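Local coordinates for protein peptidoglycan glycosyltransferase (Eggerthella lenta, PDB 4MNR) that belongs to the penicillin-binding proteins and carries a transpeptidase-family domain of the beta-lactamase clan, at residues T205-P210 with N242-Q247; D199-D204 with L231-A236; F272-P277 with P340-S345. All blocks are in the same frame, centred on the assembly; numbering follows the deposited sequence.

Interaction 1. Residues T205-P210 with N242-Q247; sequences TVFSSP and NTVFGQ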
# COMPACT_ATOMS: atom_id res chain seq x y z
N THR A 205 -22.41 18.49 -0.32
CA THR A 205 -23.21 18.33 0.89
C THR A 205 -22.49 18.94 2.08
O THR A 205 -21.31 18.70 2.26
CB THR A 205 -23.51 16.84 1.17
OG1 THR A 205 -24.28 16.31 0.07
CG2 THR A 205 -24.33 16.67 2.45
N VAL A 206 -23.20 19.74 2.88
CA VAL A 206 -22.57 20.46 3.98
C VAL A 206 -22.70 19.72 5.30
O VAL A 206 -23.79 19.25 5.65
CB VAL A 206 -23.13 21.90 4.12
CG1 VAL A 206 -22.61 22.57 5.39
CG2 VAL A 206 -22.77 22.72 2.90
N PHE A 207 -21.59 19.63 6.03
CA PHE A 207 -21.56 18.98 7.34
C PHE A 207 -20.92 19.90 8.37
O PHE A 207 -20.01 20.67 8.04
CB PHE A 207 -20.69 17.73 7.31
CG PHE A 207 -21.27 16.58 6.57
CD1 PHE A 207 -21.15 16.50 5.19
CD2 PHE A 207 -21.91 15.55 7.24
CE1 PHE A 207 -21.67 15.42 4.50
CE2 PHE A 207 -22.44 14.47 6.56
CZ PHE A 207 -22.31 14.40 5.19
N SER A 208 -21.35 19.81 9.62
CA SER A 208 -20.67 20.54 10.68
C SER A 208 -19.33 19.86 10.97
O SER A 208 -19.24 18.63 10.99
CB SER A 208 -21.53 20.58 11.95
OG SER A 208 -20.93 21.39 12.95
N SER A 209 -18.28 20.65 11.19
CA SER A 209 -16.95 20.11 11.45
C SER A 209 -16.34 20.63 12.76
O SER A 209 -15.32 21.34 12.75
CB SER A 209 -16.02 20.38 10.25
OG SER A 209 -14.75 19.77 10.42
N PRO A 210 -16.94 20.28 13.91
CA PRO A 210 -16.40 20.75 15.19
C PRO A 210 -15.08 20.06 15.55
O PRO A 210 -14.75 19.03 14.95
CB PRO A 210 -17.48 20.35 16.19
CG PRO A 210 -18.18 19.19 15.55
CD PRO A 210 -18.15 19.45 14.08
N ASN A 242 -12.12 14.49 10.64
CA ASN A 242 -12.64 13.26 11.22
C ASN A 242 -14.10 13.42 11.66
O ASN A 242 -14.90 12.48 11.57
CB ASN A 242 -11.81 12.83 12.44
CG ASN A 242 -10.38 12.44 12.08
OD1 ASN A 242 -10.12 11.90 11.01
ND2 ASN A 242 -9.44 12.72 13.00
N THR A 243 -14.45 14.60 12.16
CA THR A 243 -15.83 14.77 12.64
C THR A 243 -16.85 14.77 11.50
O THR A 243 -17.98 14.31 11.67
CB THR A 243 -16.01 15.97 13.57
OG1 THR A 243 -15.61 17.17 12.91
CG2 THR A 243 -15.19 15.78 14.87
N VAL A 244 -16.46 15.26 10.33
CA VAL A 244 -17.35 15.16 9.19
C VAL A 244 -17.44 13.71 8.72
O VAL A 244 -18.53 13.19 8.49
CB VAL A 244 -16.86 16.01 8.02
CG1 VAL A 244 -17.64 15.67 6.74
CG2 VAL A 244 -17.01 17.50 8.36
N PHE A 245 -16.31 13.04 8.58
CA PHE A 245 -16.35 11.66 8.11
C PHE A 245 -17.04 10.71 9.10
O PHE A 245 -17.70 9.75 8.68
CB PHE A 245 -14.98 11.17 7.63
CG PHE A 245 -14.69 11.58 6.22
CD1 PHE A 245 -14.24 12.86 5.94
CD2 PHE A 245 -14.96 10.71 5.17
CE1 PHE A 245 -14.02 13.25 4.63
CE2 PHE A 245 -14.74 11.10 3.85
CZ PHE A 245 -14.26 12.37 3.58
N GLY A 246 -16.94 11.01 10.39
CA GLY A 246 -17.63 10.24 11.39
C GLY A 246 -19.13 10.33 11.20
O GLY A 246 -19.84 9.32 11.22
N GLN A 247 -19.62 11.55 11.00
CA GLN A 247 -21.04 11.76 10.77
C GLN A 247 -21.49 11.10 9.48
O GLN A 247 -22.60 10.56 9.41
CB GLN A 247 -21.35 13.26 10.71
CG GLN A 247 -21.14 13.96 12.05
CD GLN A 247 -21.34 15.45 11.91
OE1 GLN A 247 -22.46 15.95 12.04
NE2 GLN A 247 -20.26 16.17 11.61
O HOH W 1 -23.43 17.97 10.37

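Interaction 2. Residues D199-D204 with L231-A236; sequences DVAGED and LTLAQA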
# COMPACT_ATOMS: atom_id res chain seq x y z
N ASP A 199 -24.99 7.35 -3.30
CA ASP A 199 -25.78 8.59 -3.24
C ASP A 199 -26.19 8.96 -1.82
O ASP A 199 -27.27 9.50 -1.59
CB ASP A 199 -27.02 8.51 -4.14
CG ASP A 199 -27.46 9.86 -4.65
OD1 ASP A 199 -26.58 10.71 -4.92
OD2 ASP A 199 -28.68 10.08 -4.79
N VAL A 200 -25.32 8.67 -0.86
CA VAL A 200 -25.56 9.06 0.53
C VAL A 200 -25.36 10.57 0.70
O VAL A 200 -26.10 11.23 1.43
CB VAL A 200 -24.65 8.29 1.49
CG1 VAL A 200 -24.80 8.82 2.92
CG2 VAL A 200 -24.96 6.80 1.43
N ALA A 201 -24.34 11.10 0.03
CA ALA A 201 -24.04 12.53 0.06
C ALA A 201 -23.38 12.87 -1.25
O ALA A 201 -23.00 11.97 -2.01
CB ALA A 201 -23.11 12.87 1.22
N GLY A 202 -23.22 14.16 -1.51
CA GLY A 202 -22.47 14.61 -2.68
C GLY A 202 -21.32 15.50 -2.26
O GLY A 202 -21.21 15.87 -1.08
N GLU A 203 -20.47 15.88 -3.21
CA GLU A 203 -19.30 16.69 -2.92
C GLU A 203 -19.69 18.01 -2.28
O GLU A 203 -18.93 18.57 -1.50
CB GLU A 203 -18.50 16.98 -4.19
CG GLU A 203 -17.99 15.76 -4.94
CD GLU A 203 -18.96 15.28 -6.02
OE1 GLU A 203 -20.18 15.29 -5.77
OE2 GLU A 203 -18.49 14.90 -7.11
N ASP A 204 -20.89 18.47 -2.61
CA ASP A 204 -21.40 19.77 -2.15
C ASP A 204 -22.23 19.69 -0.86
O ASP A 204 -22.71 20.72 -0.37
CB ASP A 204 -22.23 20.42 -3.26
CG ASP A 204 -23.33 19.49 -3.81
OD1 ASP A 204 -24.33 20.00 -4.36
OD2 ASP A 204 -23.18 18.25 -3.70
N LEU A 231 -18.39 22.60 6.60
CA LEU A 231 -17.61 22.27 5.41
C LEU A 231 -18.44 21.47 4.42
O LEU A 231 -19.26 20.65 4.82
CB LEU A 231 -16.42 21.41 5.81
CG LEU A 231 -15.38 22.00 6.76
CD1 LEU A 231 -14.33 20.95 7.04
CD2 LEU A 231 -14.74 23.25 6.16
N THR A 232 -18.22 21.68 3.12
CA THR A 232 -18.77 20.74 2.15
C THR A 232 -17.98 19.45 2.30
O THR A 232 -16.87 19.45 2.85
CB THR A 232 -18.63 21.21 0.70
OG1 THR A 232 -17.24 21.29 0.36
CG2 THR A 232 -19.31 22.56 0.47
N LEU A 233 -18.53 18.36 1.79
CA LEU A 233 -17.85 17.08 1.87
C LEU A 233 -16.50 17.13 1.13
O LEU A 233 -15.52 16.53 1.59
CB LEU A 233 -18.74 15.95 1.36
CG LEU A 233 -18.20 14.53 1.40
CD1 LEU A 233 -17.73 14.18 2.80
CD2 LEU A 233 -19.29 13.55 0.93
N ALA A 234 -16.44 17.86 0.02
CA ALA A 234 -15.16 18.05 -0.68
C ALA A 234 -14.14 18.78 0.18
O ALA A 234 -12.98 18.37 0.29
CB ALA A 234 -15.37 18.78 -2.02
N GLN A 235 -14.57 19.86 0.83
CA GLN A 235 -13.68 20.60 1.71
C GLN A 235 -13.23 19.76 2.89
O GLN A 235 -12.08 19.86 3.33
CB GLN A 235 -14.34 21.88 2.23
CG GLN A 235 -14.62 22.91 1.15
CD GLN A 235 -15.58 24.02 1.60
OE1 GLN A 235 -16.36 23.85 2.54
NE2 GLN A 235 -15.52 25.16 0.92
N ALA A 236 -14.14 18.93 3.41
CA ALA A 236 -13.81 18.06 4.54
C ALA A 236 -12.78 17.00 4.13
O ALA A 236 -12.00 16.55 4.95
CB ALA A 236 -15.06 17.40 5.08

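Interaction 3. Residues F272-P277 with P340-S345; sequences FPLYTP and PYLVDS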
# COMPACT_ATOMS: atom_id res chain seq x y z
N PHE A 272 -1.14 -13.44 -4.04
CA PHE A 272 0.11 -12.70 -4.24
C PHE A 272 1.27 -13.65 -3.96
O PHE A 272 1.16 -14.53 -3.11
CB PHE A 272 0.14 -11.45 -3.34
CG PHE A 272 1.11 -10.39 -3.79
CD1 PHE A 272 0.94 -9.74 -5.01
CD2 PHE A 272 2.20 -10.04 -3.00
CE1 PHE A 272 1.84 -8.78 -5.44
CE2 PHE A 272 3.09 -9.08 -3.42
CZ PHE A 272 2.92 -8.45 -4.64
N PRO A 273 2.39 -13.50 -4.70
CA PRO A 273 3.50 -14.44 -4.49
C PRO A 273 4.18 -14.29 -3.13
O PRO A 273 4.77 -15.24 -2.64
CB PRO A 273 4.47 -14.11 -5.63
CG PRO A 273 4.10 -12.73 -6.07
CD PRO A 273 2.61 -12.65 -5.88
N LEU A 274 4.08 -13.11 -2.53
CA LEU A 274 4.62 -12.90 -1.19
C LEU A 274 3.47 -12.97 -0.20
O LEU A 274 2.34 -12.63 -0.53
CB LEU A 274 5.29 -11.54 -1.10
CG LEU A 274 6.26 -11.19 -2.24
CD1 LEU A 274 6.87 -9.83 -2.00
CD2 LEU A 274 7.33 -12.27 -2.40
N TYR A 275 3.76 -13.41 1.02
CA TYR A 275 2.75 -13.45 2.06
C TYR A 275 2.11 -12.09 2.23
O TYR A 275 2.81 -11.10 2.41
CB TYR A 275 3.37 -13.86 3.39
CG TYR A 275 2.40 -13.69 4.53
CD1 TYR A 275 1.31 -14.54 4.67
CD2 TYR A 275 2.55 -12.66 5.44
CE1 TYR A 275 0.41 -14.38 5.70
CE2 TYR A 275 1.65 -12.49 6.49
CZ TYR A 275 0.58 -13.35 6.60
OH TYR A 275 -0.32 -13.20 7.63
N THR A 276 0.78 -12.06 2.15
CA THR A 276 0.05 -10.82 2.34
C THR A 276 -1.18 -11.13 3.19
O THR A 276 -2.06 -11.89 2.76
CB THR A 276 -0.41 -10.22 0.99
OG1 THR A 276 0.70 -10.10 0.10
CG2 THR A 276 -1.03 -8.85 1.19
N PRO A 277 -1.24 -10.58 4.40
CA PRO A 277 -2.41 -10.85 5.24
C PRO A 277 -3.65 -10.18 4.65
O PRO A 277 -3.56 -9.12 4.03
CB PRO A 277 -2.05 -10.21 6.58
CG PRO A 277 -1.08 -9.10 6.22
CD PRO A 277 -0.30 -9.64 5.04
N PRO A 340 -2.75 -7.21 -8.55
CA PRO A 340 -1.34 -6.82 -8.42
C PRO A 340 -0.43 -7.98 -8.82
O PRO A 340 -0.73 -9.12 -8.48
CB PRO A 340 -1.18 -6.53 -6.92
CG PRO A 340 -2.36 -7.22 -6.27
CD PRO A 340 -3.47 -7.14 -7.26
N TYR A 341 0.65 -7.69 -9.54
CA TYR A 341 1.60 -8.74 -9.86
C TYR A 341 3.04 -8.24 -9.88
O TYR A 341 3.29 -7.05 -10.09
CB TYR A 341 1.26 -9.45 -11.17
CG TYR A 341 1.44 -8.65 -12.44
CD1 TYR A 341 0.48 -7.73 -12.84
CD2 TYR A 341 2.54 -8.85 -13.26
CE1 TYR A 341 0.62 -7.01 -14.00
CE2 TYR A 341 2.68 -8.14 -14.44
CZ TYR A 341 1.72 -7.22 -14.80
OH TYR A 341 1.85 -6.51 -15.97
N LEU A 342 3.96 -9.17 -9.66
CA LEU A 342 5.36 -8.87 -9.43
C LEU A 342 6.26 -9.56 -10.45
O LEU A 342 7.40 -9.15 -10.65
CB LEU A 342 5.71 -9.35 -8.02
CG LEU A 342 6.86 -8.77 -7.21
CD1 LEU A 342 6.97 -7.27 -7.39
CD2 LEU A 342 6.61 -9.12 -5.74
N VAL A 343 5.77 -10.62 -11.09
CA VAL A 343 6.57 -11.35 -12.08
C VAL A 343 6.07 -11.10 -13.49
O VAL A 343 4.92 -11.41 -13.79
CB VAL A 343 6.62 -12.87 -11.80
CG1 VAL A 343 7.34 -13.62 -12.95
CG2 VAL A 343 7.30 -13.11 -10.48
N ASP A 344 6.93 -10.53 -14.34
CA ASP A 344 6.54 -10.21 -15.71
C ASP A 344 6.66 -11.42 -16.61
O ASP A 344 5.84 -11.64 -17.50
CB ASP A 344 7.43 -9.10 -16.27
CG ASP A 344 7.15 -8.83 -17.75
OD1 ASP A 344 6.15 -8.14 -18.05
OD2 ASP A 344 7.92 -9.30 -18.60
N SER A 345 7.73 -12.18 -16.41
CA SER A 345 7.98 -13.30 -17.31
C SER A 345 8.96 -14.29 -16.73
O SER A 345 9.74 -13.97 -15.83
CB SER A 345 8.51 -12.79 -18.65
OG SER A 345 9.68 -12.02 -18.46

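Interaction 1. Residues T205-P210 with N242-Q247
The F207 ring and the Q247 amide are the flat groups of this contact, their planes 79° apart and the two side chains sliding past each other in opposite directions. V244 CG1 sits against CB and CG of F207, 3.7 Å from F207 CB, and Q247 CB lies near F207 CD2. Q247 sets out with CG beside the backbone N (chi1 -67°), the chain extended beyond it. The edge of the amide is where the polar work is done. Q247 NE2 gives one bond to S208 O, at 2.7 Å and bent to 139°, and another to T243 O one turn back, at 2.9 Å; both acceptors lie in the amide plane. On the oxygen side, a water takes a bond from S208 N and gives one to Q247 OE1 at 2.8 Å. T243 O is also reached by Q247 N, from the face opposite to NE2.

Strand 206-209, paired antiparallel with 231-232 in a two-stranded sheet, runs here across the start of helix 242-263. N242, which fits the asparagine of the family's Ser-x-Asn motif, bonds K188 from this same first turn. Further along the strand, V244 CG2 packs 3.6 Å from S209 CB. S209 OG itself bonds S241 and N222, and T243 OG1 lies 2.9 Å from P210 O, with S241 OG as a second, weak partner. A magnesium ion lies about 5 Å from the F207 side chain.

With partners on both its nitrogen and its oxygen, the Q247 amide has its rotation fixed: it takes S208 C=O directly through NE2 and S208 N-H through a water on OE1.

Interaction 2. Residues D199-D204 with L231-A236
E203 O accepts the bond of A234 N, in the first turn of the helix beginning at L233. The distance from A234 N to E203 O is 3.0 Å and the bond is nearly straight (160°), in the carbonyl plane and on a lone pair. L233 N is 3.3 Å from the same oxygen, and T232 CB and A234 CB lie close to it as well, T232 CB at 3.4 Å from E203 O. A carbonyl placed before the first turn of a helix would be expected to gain from the positive end of the helix dipole.

That turn is closed on itself by a capping box. T232 is the N-cap, its OG1 accepting from Q235 N at 3.1 Å, while Q235 OE1 takes the bond from T232 N at 2.9 Å. In the fold, 199-204 is the loop that leaves helix 188-197 through a Schellman motif at D199 and leads into strand 206-209, within the helical part of this beta-lactamase-like domain. The E203 side chain starts away from the contact and makes a salt bridge with R373 through OE1.

For L233, chi1 -178° sets CG anti to the backbone N. The backbone oxygen G202 O lies beside this side chain, 3.5 Å from L233 CB, and the apolar contact is made by L233 CD2, which reaches A201 CB at 3.9 Å. L192 of helix 188-197 touches the same leucine.

Interaction 3. Residues F272-P277 with P340-S345
F272 and L274 meet L342 in an apolar cluster, and L342 lies two residues before a classic beta bulge, in which D344 and S345 both face T110 in the mixed sheet that holds strands 108-111 and 343-347. L342 CD2 is the shared atom: F272 CZ comes to it at 3.9 Å and L274 CD1 at 3.8 Å, the two leucines crossing at about a right angle. P273 CG lies beside the root of the same residue, 4.2 Å from L342 CB. The F272 ring also turns its edge to the other segment, with P340 O close to its plane and 3.9 Å from F272 CD1, while F272 CE1 meets P340 CB at 4.0 Å. No hydrogen bond spans the two segments; the contact rests mainly on apolar contacts, with P340 O at the ring edge.

Around this first shell, P273 CD lies 3.4 Å above one face of the F272 ring, displaced toward the rim. I142 and M145 of strand 142-148 touch the cluster, as does L322 of helix 321-332, which also meets P340. Backbone bonds tie Y341 to I142 and D344 to T110, so 340-345 bridges strand 142-148 and strand 108-111. Within the loop T276 OG1 donates to L274 O at 3.1 Å, from 46° above the carbonyl plane.

Coming along the chain from the N terminus, helix 188-197 ends and 199-204 opens interaction 2, followed directly by 205-210, which opens interaction 1. Interaction 2 closes at 231-236 and interaction 1 at 242-247, so the two cross. Their centres are 9 Å apart and they touch: F207 N probably bonds L231 O, and V244 CG1 packs on A236 CB. Interaction 2 joins the loop after helix 188-197 to strand 231-232 and the start of helix 233-239; interaction 1 joins strand 206-209 to the start of helix 242-263. Interaction 3 follows in series, closing the long loop from 272-277 to 340-345 across the chain's centre, 36 to 38 Å away between centres.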